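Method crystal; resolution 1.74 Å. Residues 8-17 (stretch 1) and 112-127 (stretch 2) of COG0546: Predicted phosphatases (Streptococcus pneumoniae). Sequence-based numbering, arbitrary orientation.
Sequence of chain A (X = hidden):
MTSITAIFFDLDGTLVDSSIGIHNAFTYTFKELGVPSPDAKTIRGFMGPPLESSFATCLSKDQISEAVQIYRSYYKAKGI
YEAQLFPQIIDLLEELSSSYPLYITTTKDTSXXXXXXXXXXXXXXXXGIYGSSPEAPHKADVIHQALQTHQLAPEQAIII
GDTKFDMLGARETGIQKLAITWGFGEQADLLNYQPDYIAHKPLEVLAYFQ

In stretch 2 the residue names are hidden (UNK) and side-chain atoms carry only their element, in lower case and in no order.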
# COMPACT_ATOMS: atom_id res chain seq x y z
N PHE A 8 10.29 -0.54 5.80
CA PHE A 8 9.50 -0.18 4.61
C PHE A 8 8.00 -0.28 4.95
O PHE A 8 7.57 -1.24 5.58
CB PHE A 8 9.77 -1.14 3.43
CG PHE A 8 11.19 -1.14 2.93
CD1 PHE A 8 12.12 -0.17 3.33
CD2 PHE A 8 11.58 -2.10 1.98
CE1 PHE A 8 13.43 -0.17 2.82
CE2 PHE A 8 12.89 -2.09 1.45
CZ PHE A 8 13.81 -1.14 1.88
N PHE A 9 7.20 0.66 4.44
CA PHE A 9 5.77 0.66 4.68
C PHE A 9 5.01 0.64 3.36
O PHE A 9 5.38 1.38 2.44
CB PHE A 9 5.38 1.93 5.40
CG PHE A 9 5.79 1.97 6.82
CD1 PHE A 9 7.05 2.41 7.17
CD2 PHE A 9 4.90 1.58 7.81
CE1 PHE A 9 7.43 2.47 8.51
CE2 PHE A 9 5.27 1.66 9.17
CZ PHE A 9 6.54 2.09 9.49
N ASP A 10 3.97 -0.18 3.25
CA ASP A 10 2.94 0.03 2.21
C ASP A 10 2.19 1.33 2.62
O ASP A 10 2.27 1.75 3.77
CB ASP A 10 1.95 -1.16 2.13
CG ASP A 10 1.22 -1.24 0.76
OD1 ASP A 10 1.33 -0.32 -0.08
OD2 ASP A 10 0.51 -2.26 0.52
N LEU A 11 1.48 1.96 1.69
CA LEU A 11 0.83 3.26 1.93
C LEU A 11 -0.65 3.03 2.14
O LEU A 11 -1.09 3.01 3.27
CB LEU A 11 1.05 4.22 0.73
CG LEU A 11 0.52 5.65 0.87
CD1 LEU A 11 1.05 6.33 2.14
CD2 LEU A 11 0.92 6.47 -0.38
N ASP A 12 -1.40 2.85 1.06
CA ASP A 12 -2.83 2.53 1.13
C ASP A 12 -3.07 1.25 1.91
O ASP A 12 -2.37 0.27 1.71
CB ASP A 12 -3.40 2.31 -0.27
CG ASP A 12 -3.23 3.49 -1.14
OD1 ASP A 12 -4.07 4.39 -1.05
OD2 ASP A 12 -2.23 3.55 -1.89
N GLY A 13 -4.03 1.27 2.81
CA GLY A 13 -4.40 0.08 3.56
C GLY A 13 -3.49 -0.24 4.72
O GLY A 13 -3.77 -1.16 5.47
N THR A 14 -2.41 0.52 4.87
CA THR A 14 -1.47 0.30 5.97
C THR A 14 -1.32 1.60 6.79
O THR A 14 -1.76 1.67 7.94
CB THR A 14 -0.11 -0.19 5.41
OG1 THR A 14 -0.28 -1.48 4.82
CG2 THR A 14 0.93 -0.27 6.50
N LEU A 15 -0.73 2.63 6.18
CA LEU A 15 -0.64 3.95 6.81
C LEU A 15 -1.95 4.72 6.62
O LEU A 15 -2.42 5.42 7.53
CB LEU A 15 0.53 4.74 6.22
CG LEU A 15 1.91 4.10 6.38
CD1 LEU A 15 2.96 4.78 5.52
CD2 LEU A 15 2.33 4.09 7.85
N VAL A 16 -2.53 4.56 5.44
CA VAL A 16 -3.58 5.46 4.98
C VAL A 16 -4.86 4.69 4.72
O VAL A 16 -4.87 3.75 3.94
CB VAL A 16 -3.15 6.28 3.71
CG1 VAL A 16 -4.31 7.15 3.26
CG2 VAL A 16 -1.92 7.17 4.04
N ASP A 17 -5.92 5.10 5.41
CA ASP A 17 -7.25 4.63 5.07
C ASP A 17 -7.78 5.42 3.88
O ASP A 17 -8.51 6.43 4.03
CB ASP A 17 -8.22 4.71 6.27
CG ASP A 17 -9.56 4.09 5.95
OD1 ASP A 17 -9.77 3.71 4.78
OD2 ASP A 17 -10.42 3.98 6.85
N UNK A 112 1.93 10.33 -6.96
CA UNK A 112 0.68 10.19 -6.19
C UNK A 112 0.97 9.87 -4.71
O UNK A 112 0.39 10.48 -3.80
o UNK A 112 -0.50 9.41 -8.21
c UNK A 112 -1.64 9.16 -6.14
c UNK A 112 -0.29 9.13 -6.81
N UNK A 113 1.89 8.93 -4.46
CA UNK A 113 2.30 8.57 -3.10
C UNK A 113 2.92 9.75 -2.36
O UNK A 113 2.61 10.01 -1.17
c UNK A 113 3.26 7.37 -3.13
N UNK A 114 3.78 10.48 -3.06
CA UNK A 114 4.37 11.66 -2.48
C UNK A 114 3.32 12.70 -2.14
O UNK A 114 3.35 13.22 -1.03
c UNK A 114 6.64 11.24 -3.46
n UNK A 114 8.08 13.01 -2.66
c UNK A 114 8.01 11.82 -3.25
c UNK A 114 5.49 12.24 -3.36
o UNK A 114 9.02 11.19 -3.61
N UNK A 115 2.37 12.94 -3.05
CA UNK A 115 1.28 13.87 -2.82
C UNK A 115 0.44 13.48 -1.62
O UNK A 115 0.14 14.32 -0.75
c UNK A 115 0.37 13.98 -4.06
o UNK A 115 2.03 15.47 -4.99
c UNK A 115 1.01 14.75 -5.20
o UNK A 115 0.47 14.63 -6.33
N UNK A 116 0.03 12.21 -1.57
CA UNK A 116 -0.77 11.70 -0.45
C UNK A 116 -0.02 11.84 0.89
O UNK A 116 -0.57 12.37 1.87
c UNK A 116 -1.18 10.24 -0.70
se UNK A 116 -2.61 7.80 -0.04
c UNK A 116 -1.88 9.56 0.49
c UNK A 116 -3.27 8.41 -1.85
N UNK A 117 1.23 11.38 0.95
CA UNK A 117 1.98 11.53 2.19
C UNK A 117 2.07 12.99 2.64
O UNK A 117 1.90 13.27 3.82
c UNK A 117 3.37 10.90 2.09
N UNK A 118 2.34 13.92 1.71
CA UNK A 118 2.37 15.35 2.08
C UNK A 118 0.99 15.86 2.55
O UNK A 118 0.89 16.56 3.58
c UNK A 118 3.50 17.53 1.40
c UNK A 118 2.92 16.21 0.94
c UNK A 118 4.72 17.95 0.55
n UNK A 118 7.17 18.76 0.79
c UNK A 118 5.81 18.61 1.43
N UNK A 119 -0.07 15.49 1.83
CA UNK A 119 -1.44 15.86 2.21
C UNK A 119 -1.86 15.44 3.63
O UNK A 119 -2.54 16.18 4.34
n UNK A 119 -3.08 15.36 -1.15
c UNK A 119 -2.45 15.28 1.20
c UNK A 119 -2.35 15.93 -0.18
o UNK A 119 -1.62 16.92 -0.38
N UNK A 120 -1.43 14.25 4.04
CA UNK A 120 -1.83 13.67 5.32
C UNK A 120 -0.81 13.92 6.41
O UNK A 120 -0.96 13.42 7.54
c UNK A 120 -4.70 12.45 4.92
c UNK A 120 -3.38 11.93 4.30
c UNK A 120 -2.13 12.18 5.16
c UNK A 120 -3.50 10.46 3.98
N UNK A 121 0.19 14.74 6.06
CA UNK A 121 1.20 15.26 7.01
C UNK A 121 2.18 14.21 7.54
O UNK A 121 2.71 14.36 8.64
o UNK A 121 -0.91 17.84 9.80
c UNK A 121 0.48 16.01 8.16
c UNK A 121 -1.01 18.05 8.58
c UNK A 121 -0.50 17.02 7.59
o UNK A 121 -1.54 19.07 8.08
N UNK A 122 2.45 13.18 6.73
CA UNK A 122 3.35 12.09 7.14
C UNK A 122 4.62 12.00 6.28
O UNK A 122 5.54 11.24 6.61
c UNK A 122 1.53 10.74 8.34
c UNK A 122 2.09 10.24 5.86
c UNK A 122 1.78 8.72 5.82
c UNK A 122 2.64 10.71 7.22
N UNK A 123 4.70 12.82 5.24
CA UNK A 123 5.84 12.81 4.30
C UNK A 123 7.14 12.96 5.10
O UNK A 123 8.16 12.30 4.82
c UNK A 123 6.73 13.95 2.18
n UNK A 123 7.92 13.84 0.33
c UNK A 123 6.65 13.71 0.85
c UNK A 123 5.68 13.95 3.26
c UNK A 123 8.74 14.18 1.31
n UNK A 123 8.05 14.26 2.43
N UNK A 124 7.11 13.80 6.12
CA UNK A 124 8.33 14.14 6.82
C UNK A 124 8.96 13.01 7.68
O UNK A 124 10.13 13.12 8.11
c UNK A 124 8.11 15.41 7.65
c UNK A 124 7.26 15.20 8.86
n UNK A 124 5.88 15.22 8.81
c UNK A 124 5.39 15.03 10.02
c UNK A 124 7.58 15.01 10.16
n UNK A 124 6.40 14.88 10.86
N UNK A 125 8.22 11.94 7.91
CA UNK A 125 8.74 10.81 8.68
C UNK A 125 9.62 9.87 7.85
O UNK A 125 10.22 8.95 8.39
c UNK A 125 5.54 11.08 10.10
c UNK A 125 6.83 10.64 10.33
c UNK A 125 4.82 11.70 11.10
c UNK A 125 6.68 11.46 12.60
c UNK A 125 5.38 11.88 12.35
c UNK A 125 7.59 9.97 9.24
c UNK A 125 7.40 10.84 11.58
N UNK A 126 9.62 10.07 6.53
CA UNK A 126 10.30 9.15 5.62
C UNK A 126 11.60 9.65 5.01
O UNK A 126 11.71 10.82 4.63
c UNK A 126 8.16 6.67 5.52
c UNK A 126 6.93 8.73 5.36
c UNK A 126 5.90 6.77 6.35
c UNK A 126 5.82 8.12 5.94
c UNK A 126 9.30 8.66 4.53
c UNK A 126 7.07 6.06 6.14
c UNK A 126 8.09 8.00 5.12
N UNK A 127 12.57 8.75 4.86
CA UNK A 127 13.82 9.09 4.16
C UNK A 127 13.75 8.83 2.66
O UNK A 127 14.69 9.18 1.94
o UNK A 127 16.40 8.30 6.63
c UNK A 127 14.99 8.32 4.74
o UNK A 127 14.74 9.74 6.69
c UNK A 127 15.40 8.83 6.12

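Position 112 carries one carbon bearing an oxygen and a second carbon, a short fork that reaches nothing on stretch 1: Thr112, its hydroxyl satisfied elsewhere in the structure. Position 113 has a single side-chain carbon, 3.7 Å from Leu11 CD2 to that carbon, the CB. This is Ala113, so small that the leucine methyl lies equally close to the helix backbone, with Leu11 CD2 to Ala113 CA also 3.7 Å.

Position 114 has three carbons, the third holding one oxygen and one nitrogen, and points away: Gln114. Position 115 has two carbons, the second with two oxygens, and is exposed and out of reach: Asp115.

At 116 an unbranched chain runs two carbons, a selenium, one carbon. The selenium lies within reach of three residues of stretch 1, and its element settles the name as selenomethionine, Met116. Met116 SE is 3.8 Å from Leu11 CD2, 3.8 Å from Val16 CG1 and 3.8 Å from Asp12 OD1. With chi1 and chi2 both t, the chain extends to bring the selenium among them.

Position 117 again has one carbon, turned sideways and clear of stretch 1: Ala117. Ala117 CB stays 5.1 Å from Leu11 CD1. Position 118 has four carbons in a row ending in nitrogen, Lys118, and 119 two carbons with an oxygen and a nitrogen on the second, Asn119; both are exposed and touch nothing across the contact.

Position 120 has four carbons forked at the second, one tip close to a valine methyl. This is Leu120, whose CD1 sits 3.5 Å from Val16 CG1. It is the first residue to leave helical phi/psi, yet its CA-to-CB bond still points toward stretch 1. Position 121, three carbons with two oxygens on the third, is Glu121; its phi of 69° belongs to the turn after the helix.

Position 122 has four carbons forked at the first, one arm two carbons long, and the side chain approaches Leu11, Leu15 and Val16: Ile122. Ile122 CD1 ends that arm 4.1 Å from Leu15 CD1 and 4.4 Å from both Leu11 CD1 and Val16 CG2, looser contacts to three neighbours at once.

Positions 123 and 124 each have one carbon and a five-membered ring of three carbons and two nitrogens, His123 and His124, both out of reach. Position 125, a carbon and a six-carbon ring, is Phe125, likewise out of reach. At 126 the same atoms recur, CA-to-CB points toward stretch 1, and the ring reaches Phe9 and Leu15: Phe126. It sets its ring edge toward the face of Phe9, offset, planes at 79°, with Phe126 CE1 3.8 Å from Phe9 CD1 and Phe126 CZ 3.6 Å from Leu15 CD1. Position 127, two carbons with two oxygens, is exposed Asp127.

The contact works by apolar packing, burying 406 Å² without one hydrogen bond across it. Each stretch ties its own backbone: Leu11 O accepts from the N atoms of Thr14, Leu15 and Val16. The rule is spacing: Ala113 and Met116 on the helix, with Leu120 just past its end, follow a three- and four-residue spacing; the loop after the helix brings in Ile122, and Phe126 follows the 3-10 segment 123-125.

Stretch 2, residues 112-127: TAQDMAKNLEIHHFFD
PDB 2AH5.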